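Local coordinates for protein beta-galactosidase (Bacillus circulans subsp. alkalophilus, PDB 3TTY) that hydrolyses terminal beta-galactosidic bonds as a TIM-barrel glycoside hydrolase that binds galactose and forms a trimer, at residues A[165-170]-A[225-230]; A[321-326]-A[665-670]. All blocks are in the same frame, centred on the assembly; numbering follows the deposited sequence.

Contact 1. Residues A[165-170]-A[225-230]; sequences RVWLKE and QSDSLL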
ATOM      1  N   ARG A 165      17.869  -2.939 -27.277  1.00 16.45           N
ATOM      2  CA  ARG A 165      19.216  -3.418 -27.567  1.00 17.58           C
ATOM      3  C   ARG A 165      19.807  -2.684 -28.758  1.00 18.65           C
ATOM      4  O   ARG A 165      20.995  -2.366 -28.756  1.00 16.02           O
ATOM      5  CB  ARG A 165      19.230  -4.937 -27.792  1.00 13.64           C
ATOM      6  CG  ARG A 165      18.712  -5.693 -26.589  1.00 14.08           C
ATOM      7  CD  ARG A 165      18.605  -7.186 -26.833  1.00 18.42           C
ATOM      8  NE  ARG A 165      18.091  -7.877 -25.656  1.00 12.06           N
ATOM      9  CZ  ARG A 165      17.029  -8.674 -25.662  1.00 18.78           C
ATOM     10  NH1 ARG A 165      16.375  -8.885 -26.791  1.00 17.79           N
ATOM     11  NH2 ARG A 165      16.625  -9.267 -24.539  1.00 17.87           N
ATOM     12  N   VAL A 166      18.974  -2.422 -29.766  1.00 17.91           N
ATOM     13  CA  VAL A 166      19.419  -1.702 -30.957  1.00 16.04           C
ATOM     14  C   VAL A 166      19.812  -0.297 -30.536  1.00 17.82           C
ATOM     15  O   VAL A 166      20.839   0.229 -30.950  1.00 17.90           O
ATOM     16  CB  VAL A 166      18.297  -1.647 -32.030  1.00 20.93           C
ATOM     17  CG1 VAL A 166      18.705  -0.764 -33.212  1.00 16.00           C
ATOM     18  CG2 VAL A 166      17.927  -3.071 -32.510  1.00 16.39           C
ATOM     19  N   TRP A 167      18.988   0.297 -29.681  1.00 19.64           N
ATOM     20  CA  TRP A 167      19.215   1.656 -29.195  1.00 18.20           C
ATOM     21  C   TRP A 167      20.513   1.765 -28.376  1.00 18.43           C
ATOM     22  O   TRP A 167      21.161   2.812 -28.341  1.00 19.27           O
ATOM     23  CB  TRP A 167      18.002   2.091 -28.371  1.00 17.69           C
ATOM     24  CG  TRP A 167      18.038   3.493 -27.830  1.00 17.09           C
ATOM     25  CD1 TRP A 167      17.484   4.607 -28.391  1.00 16.71           C
ATOM     26  CD2 TRP A 167      18.635   3.916 -26.610  1.00 15.03           C
ATOM     27  NE1 TRP A 167      17.698   5.700 -27.589  1.00 15.62           N
ATOM     28  CE2 TRP A 167      18.406   5.304 -26.488  1.00 17.16           C
ATOM     29  CE3 TRP A 167      19.335   3.257 -25.596  1.00 15.62           C
ATOM     30  CZ2 TRP A 167      18.864   6.044 -25.401  1.00 18.89           C
ATOM     31  CZ3 TRP A 167      19.795   3.995 -24.523  1.00 17.25           C
ATOM     32  CH2 TRP A 167      19.560   5.373 -24.434  1.00 17.15           C
ATOM     33  N   LEU A 168      20.880   0.675 -27.714  1.00 18.11           N
ATOM     34  CA  LEU A 168      22.125   0.614 -26.957  1.00 16.19           C
ATOM     35  C   LEU A 168      23.332   0.406 -27.877  1.00 18.06           C
ATOM     36  O   LEU A 168      24.417   0.926 -27.614  1.00 19.69           O
ATOM     37  CB  LEU A 168      22.040  -0.498 -25.910  1.00 14.73           C
ATOM     38  CG  LEU A 168      21.003  -0.230 -24.812  1.00 17.03           C
ATOM     39  CD1 LEU A 168      20.564  -1.507 -24.123  1.00 14.50           C
ATOM     40  CD2 LEU A 168      21.547   0.773 -23.803  1.00 13.23           C
ATOM     41  N   LYS A 169      23.145  -0.346 -28.957  1.00 14.02           N
ATOM     42  CA  LYS A 169      24.197  -0.485 -29.965  1.00 21.05           C
ATOM     43  C   LYS A 169      24.499   0.877 -30.622  1.00 21.59           C
ATOM     44  O   LYS A 169      25.648   1.203 -30.901  1.00 19.39           O
ATOM     45  CB  LYS A 169      23.799  -1.524 -31.021  1.00 16.30           C
ATOM     46  CG  LYS A 169      23.551  -2.912 -30.438  1.00 21.60           C
ATOM     47  CD  LYS A 169      22.952  -3.897 -31.460  1.00 17.73           C
ATOM     48  CE  LYS A 169      22.385  -5.138 -30.751  1.00 16.68           C
ATOM     49  NZ  LYS A 169      21.944  -6.208 -31.710  1.00 23.73           N
ATOM     50  N   GLU A 170      23.458   1.675 -30.846  1.00 17.03           N
ATOM     51  CA  GLU A 170      23.633   2.997 -31.417  1.00 19.52           C
ATOM     52  C   GLU A 170      24.297   3.929 -30.423  1.00 21.40           C
ATOM     53  O   GLU A 170      25.120   4.753 -30.798  1.00 24.80           O
ATOM     54  CB  GLU A 170      22.294   3.586 -31.864  1.00 20.69           C
ATOM     55  CG  GLU A 170      21.442   2.597 -32.644  1.00 29.76           C
ATOM     56  CD  GLU A 170      20.708   3.212 -33.811  1.00 48.17           C
ATOM     57  OE1 GLU A 170      19.448   3.200 -33.791  1.00 46.15           O
ATOM     58  OE2 GLU A 170      21.393   3.677 -34.757  1.00 55.09           O
ATOM     59  N   GLN A 225      12.476   4.737 -24.003  1.00 17.12           N
ATOM     60  CA  GLN A 225      11.017   4.833 -24.056  1.00 13.44           C
ATOM     61  C   GLN A 225      10.569   6.226 -24.502  1.00 14.42           C
ATOM     62  O   GLN A 225       9.708   6.372 -25.362  1.00 14.35           O
ATOM     63  CB  GLN A 225      10.420   4.478 -22.692  1.00 15.70           C
ATOM     64  CG  GLN A 225      10.399   2.967 -22.417  1.00 12.69           C
ATOM     65  CD  GLN A 225       9.492   2.236 -23.381  1.00 14.61           C
ATOM     66  OE1 GLN A 225       8.273   2.390 -23.333  1.00 17.50           O
ATOM     67  NE2 GLN A 225      10.080   1.451 -24.276  1.00 13.64           N
ATOM     68  N   SER A 226      11.180   7.249 -23.921  1.00 16.43           N
ATOM     69  CA  SER A 226      10.898   8.609 -24.318  1.00 13.06           C
ATOM     70  C   SER A 226      11.227   8.796 -25.808  1.00 18.56           C
ATOM     71  O   SER A 226      10.380   9.265 -26.563  1.00 19.83           O
ATOM     72  CB  SER A 226      11.656   9.585 -23.428  1.00 13.89           C
ATOM     73  OG  SER A 226      11.318  10.923 -23.738  1.00 16.93           O
ATOM     74  N   ASP A 227      12.428   8.392 -26.237  1.00 15.30           N
ATOM     75  CA  ASP A 227      12.799   8.472 -27.651  1.00 16.84           C
ATOM     76  C   ASP A 227      11.807   7.735 -28.566  1.00 17.54           C
ATOM     77  O   ASP A 227      11.483   8.237 -29.634  1.00 19.23           O
ATOM     78  CB  ASP A 227      14.216   7.921 -27.916  1.00 16.05           C
ATOM     79  CG  ASP A 227      15.316   8.813 -27.375  1.00 25.44           C
ATOM     80  OD1 ASP A 227      15.001   9.820 -26.707  1.00 33.86           O
ATOM     81  OD2 ASP A 227      16.510   8.496 -27.602  1.00 29.36           O
ATOM     82  N   SER A 228      11.353   6.551 -28.146  1.00 15.58           N
ATOM     83  CA  SER A 228      10.463   5.712 -28.956  1.00 19.69           C
ATOM     84  C   SER A 228       9.103   6.377 -29.193  1.00 19.24           C
ATOM     85  O   SER A 228       8.570   6.360 -30.305  1.00 19.28           O
ATOM     86  CB  SER A 228      10.227   4.346 -28.293  1.00 16.86           C
ATOM     87  OG  SER A 228      11.422   3.610 -28.135  1.00 22.37           O
ATOM     88  N   LEU A 229       8.534   6.932 -28.130  1.00 19.15           N
ATOM     89  CA  LEU A 229       7.295   7.683 -28.252  1.00 17.14           C
ATOM     90  C   LEU A 229       7.512   8.942 -29.101  1.00 18.59           C
ATOM     91  O   LEU A 229       6.653   9.309 -29.903  1.00 21.86           O
ATOM     92  CB  LEU A 229       6.735   8.016 -26.868  1.00 17.77           C
ATOM     93  CG  LEU A 229       6.283   6.781 -26.074  1.00 19.86           C
ATOM     94  CD1 LEU A 229       6.244   7.054 -24.582  1.00 16.45           C
ATOM     95  CD2 LEU A 229       4.931   6.304 -26.564  1.00 14.93           C
ATOM     96  N   LEU A 230       8.659   9.599 -28.939  1.00 18.68           N
ATOM     97  CA  LEU A 230       8.970  10.769 -29.753  1.00 17.20           C
ATOM     98  C   LEU A 230       9.013  10.395 -31.234  1.00 21.08           C
ATOM     99  O   LEU A 230       8.520  11.139 -32.088  1.00 20.21           O
ATOM    100  CB  LEU A 230      10.284  11.417 -29.320  1.00 15.76           C
ATOM    101  CG  LEU A 230      10.656  12.726 -30.044  1.00 18.39           C
ATOM    102  CD1 LEU A 230       9.528  13.751 -30.001  1.00 16.96           C
ATOM    103  CD2 LEU A 230      11.936  13.335 -29.461  1.00 18.18           C
TER
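Asp227 and Trp167 are the two residues that touch between 225-230 and 165-170, and one hydrogen bond carries the contact. Taken in order, Gln225 turns its amide oxygen to the backbone N of Cys155, a zinc ligand, while Ser226 bonds through OG to Asp261 N and Trp265 NE1. Asp227 points at the other helix: Trp167 NE1 donates to Asp227 OD2 over 3.0 Å, with an N-H...O angle of 163°. The acceptor lies almost in the indole plane, at the ring edge, but the donor meets OD2 on its anti side, 31° out of the carboxylate plane. Trp167 CG stands anti to its backbone N (chi1 -178°), which carries the indole across the gap between segments whose nearest CA atoms, of Trp167 and Asp227, are 9.5 Å apart. The other oxygen, OD1, forms a salt bridge with Lys264. A phenylalanine in place of Trp167 would probably leave OD2 without its indole donor and the two helices without this polar link. Further on, Leu229 and Leu230 pack on helix 262-266. This indole-to-carboxylate hydrogen bond joins helices 158-172 and 215-243, both in the connection from the fourth to the fifth strand of the TIM barrel.

Contact 2. Residues A[321-326]-A[665-670]; sequences AKRPGV and PARGVM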
ATOM      1  N   ALA A 321     -15.079  22.388  -6.879  1.00 26.17           N
ATOM      2  CA  ALA A 321     -15.402  23.370  -7.909  1.00 24.73           C
ATOM      3  C   ALA A 321     -14.368  24.492  -7.869  1.00 22.72           C
ATOM      4  O   ALA A 321     -13.811  24.784  -6.807  1.00 24.09           O
ATOM      5  CB  ALA A 321     -16.805  23.923  -7.675  1.00 20.36           C
ATOM      6  N   LYS A 322     -14.076  25.083  -9.025  1.00 23.64           N
ATOM      7  CA  LYS A 322     -13.336  26.341  -9.071  1.00 21.99           C
ATOM      8  C   LYS A 322     -14.285  27.423  -8.575  1.00 24.53           C
ATOM      9  O   LYS A 322     -15.355  27.609  -9.154  1.00 21.16           O
ATOM     10  CB  LYS A 322     -12.897  26.668 -10.510  1.00 20.35           C
ATOM     11  CG  LYS A 322     -11.804  25.762 -11.060  1.00 25.16           C
ATOM     12  CD  LYS A 322     -11.401  26.083 -12.510  1.00 21.30           C
ATOM     13  CE  LYS A 322     -10.166  25.266 -12.931  1.00 22.11           C
ATOM     14  NZ  LYS A 322      -9.679  25.492 -14.338  1.00 17.32           N
ATOM     15  N   ARG A 323     -13.911  28.129  -7.509  1.00 24.50           N
ATOM     16  CA  ARG A 323     -14.767  29.182  -6.971  1.00 21.50           C
ATOM     17  C   ARG A 323     -14.933  30.294  -8.004  1.00 24.43           C
ATOM     18  O   ARG A 323     -14.142  30.410  -8.942  1.00 22.08           O
ATOM     19  CB  ARG A 323     -14.201  29.780  -5.665  1.00 23.50           C
ATOM     20  CG  ARG A 323     -13.651  28.811  -4.635  1.00 25.02           C
ATOM     21  CD  ARG A 323     -14.679  28.009  -3.864  1.00 23.00           C
ATOM     22  NE  ARG A 323     -14.744  26.652  -4.384  1.00 29.46           N
ATOM     23  CZ  ARG A 323     -15.165  25.584  -3.708  1.00 26.01           C
ATOM     24  NH1 ARG A 323     -15.562  25.686  -2.454  1.00 23.09           N
ATOM     25  NH2 ARG A 323     -15.178  24.395  -4.303  1.00 26.85           N
ATOM     26  N   PRO A 324     -15.968  31.129  -7.830  1.00 24.45           N
ATOM     27  CA  PRO A 324     -16.249  32.217  -8.771  1.00 24.65           C
ATOM     28  C   PRO A 324     -15.002  33.022  -9.134  1.00 22.40           C
ATOM     29  O   PRO A 324     -14.298  33.473  -8.239  1.00 23.49           O
ATOM     30  CB  PRO A 324     -17.237  33.094  -7.990  1.00 24.35           C
ATOM     31  CG  PRO A 324     -17.967  32.131  -7.130  1.00 23.18           C
ATOM     32  CD  PRO A 324     -16.973  31.058  -6.754  1.00 24.01           C
ATOM     33  N   GLY A 325     -14.752  33.199 -10.430  1.00 20.23           N
ATOM     34  CA  GLY A 325     -13.620  33.977 -10.895  1.00 21.40           C
ATOM     35  C   GLY A 325     -12.312  33.193 -10.995  1.00 25.32           C
ATOM     36  O   GLY A 325     -11.352  33.657 -11.614  1.00 20.81           O
ATOM     37  N   VAL A 326     -12.264  32.004 -10.396  1.00 20.88           N
ATOM     38  CA  VAL A 326     -11.010  31.261 -10.354  1.00 23.79           C
ATOM     39  C   VAL A 326     -10.647  30.704 -11.723  1.00 20.65           C
ATOM     40  O   VAL A 326      -9.485  30.731 -12.114  1.00 20.08           O
ATOM     41  CB  VAL A 326     -11.010  30.173  -9.268  1.00 20.96           C
ATOM     42  CG1 VAL A 326      -9.835  29.219  -9.450  1.00 22.80           C
ATOM     43  CG2 VAL A 326     -10.953  30.826  -7.897  1.00 22.78           C
ATOM     44  N   PRO A 665      -9.703  43.295  -7.135  1.00 30.73           N
ATOM     45  CA  PRO A 665     -10.708  42.513  -6.410  1.00 29.31           C
ATOM     46  C   PRO A 665     -10.205  41.115  -6.089  1.00 32.92           C
ATOM     47  O   PRO A 665      -9.217  40.669  -6.676  1.00 28.30           O
ATOM     48  CB  PRO A 665     -11.879  42.427  -7.405  1.00 29.88           C
ATOM     49  CG  PRO A 665     -11.607  43.464  -8.460  1.00 31.20           C
ATOM     50  CD  PRO A 665     -10.116  43.610  -8.514  1.00 30.98           C
ATOM     51  N   ALA A 666     -10.878  40.437  -5.162  1.00 29.30           N
ATOM     52  CA  ALA A 666     -10.653  39.017  -4.952  1.00 32.15           C
ATOM     53  C   ALA A 666     -10.644  38.312  -6.302  1.00 26.53           C
ATOM     54  O   ALA A 666     -11.475  38.600  -7.154  1.00 27.01           O
ATOM     55  CB  ALA A 666     -11.751  38.425  -4.050  1.00 33.53           C
ATOM     56  N   ARG A 667      -9.702  37.391  -6.492  1.00 30.77           N
ATOM     57  CA  ARG A 667      -9.591  36.619  -7.731  1.00 28.52           C
ATOM     58  C   ARG A 667      -9.370  37.487  -8.963  1.00 30.59           C
ATOM     59  O   ARG A 667      -9.506  37.013 -10.093  1.00 30.37           O
ATOM     60  CB  ARG A 667     -10.840  35.765  -7.944  1.00 30.62           C
ATOM     61  CG  ARG A 667     -10.796  34.415  -7.263  1.00 34.01           C
ATOM     62  CD  ARG A 667     -10.984  34.506  -5.763  1.00 30.88           C
ATOM     63  NE  ARG A 667     -10.465  33.299  -5.121  1.00 31.14           N
ATOM     64  CZ  ARG A 667     -11.158  32.500  -4.318  1.00 28.29           C
ATOM     65  NH1 ARG A 667     -12.421  32.768  -4.020  1.00 30.46           N
ATOM     66  NH2 ARG A 667     -10.569  31.429  -3.805  1.00 36.36           N
ATOM     67  N   GLY A 668      -9.024  38.751  -8.747  1.00 25.92           N
ATOM     68  CA  GLY A 668      -8.994  39.718  -9.829  1.00 28.14           C
ATOM     69  C   GLY A 668      -7.774  39.602 -10.720  1.00 27.31           C
ATOM     70  O   GLY A 668      -6.763  39.026 -10.332  1.00 25.34           O
ATOM     71  N   VAL A 669      -7.880  40.153 -11.923  1.00 23.88           N
ATOM     72  CA  VAL A 669      -6.768  40.182 -12.864  1.00 27.62           C
ATOM     73  C   VAL A 669      -6.717  41.561 -13.508  1.00 30.36           C
ATOM     74  O   VAL A 669      -7.740  42.079 -13.956  1.00 23.91           O
ATOM     75  CB  VAL A 669      -6.926  39.114 -13.984  1.00 23.11           C
ATOM     76  CG1 VAL A 669      -5.839  39.256 -15.038  1.00 20.79           C
ATOM     77  CG2 VAL A 669      -6.923  37.710 -13.397  1.00 25.82           C
ATOM     78  N   MET A 670      -5.527  42.152 -13.536  1.00 27.94           N
ATOM     79  CA  MET A 670      -5.293  43.376 -14.280  1.00 24.43           C
ATOM     80  C   MET A 670      -4.121  43.111 -15.206  1.00 29.59           C
ATOM     81  O   MET A 670      -3.225  42.334 -14.885  1.00 25.57           O
ATOM     82  CB  MET A 670      -4.957  44.534 -13.335  1.00 29.08           C
ATOM     83  CG  MET A 670      -5.926  44.692 -12.154  1.00 33.90           C
ATOM     84  SD  MET A 670      -5.404  45.919 -10.933  1.00 37.96           S
ATOM     85  CE  MET A 670      -5.316  47.376 -11.969  1.00 34.17           C
TER
HETATM   86  O   HOH W   1     -14.312  34.175  -5.709  1.00 35.85           O
HETATM   87  O   HOH W   2     -11.132  36.529 -12.192  1.00 25.52           O
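Arg667 reaches from the C-terminal beta-sheet domain onto the loop 321-326 and accounts for just over half of the buried surface. Arg667 CB stands beside Gly325, 4.2 Å from Pro324 O. The two backbones come nearest here, with 5.8 Å between the CA atoms of Gly325 and Arg667. Gly325 has no side chain to crowd Arg667 CB; at its phi of 85° a CB would be pressed against Pro324 O. CG meets Val326 CG2 at 3.6 Å and passes near Pro324 O. The chain then bends at chi2 (74°), which brings NE to 3.7 Å from Val326 CG2; that same methyl sits over one face of the guanidinium, offset toward its rim. At the tip, Arg667 NH1 packs 3.8 Å from Arg323 CB and donates to a water that gives a 2.6 Å bond to Pro324 O, while NH2 lies alongside Arg323 CG. A second water donates to both Gly325 O and Arg667 O; no direct hydrogen bond crosses between the segments. The guanidinium of Arg323 is turned elsewhere: NE and NH2 both hold Ala321 O, and it forms salt bridges with Asp518 and Asp564 of the second subunit. Arg667 occupies the third position of the type II beta turn Pro665 to Gly668, ahead of strand 669-674. This interdomain contact with the TIM barrel, ahead of helix 326-336, is made by direct packing of Arg667 and completed by two bridging waters.

How the contacts relate
The two contacts lie on opposite sides of the chain's centre, with their centres 45 Å apart and their nearest atoms about 26 Å apart. They come in series: contact 1 closes before contact 2 opens. Contact 1 stays within the TIM barrel, joining two helices placed between its fourth and fifth strands. Contact 2 begins in the same barrel, between the seventh and eighth strands, but ends at the turn that leads into strand 669-674 of the antiparallel sheet of the C-terminal domain, 338 residues being spanned. Three barrel segments and one from the C-terminal domain are thus involved: one contact ties helices within the barrel, while the other connects separate domains close to a subunit interface.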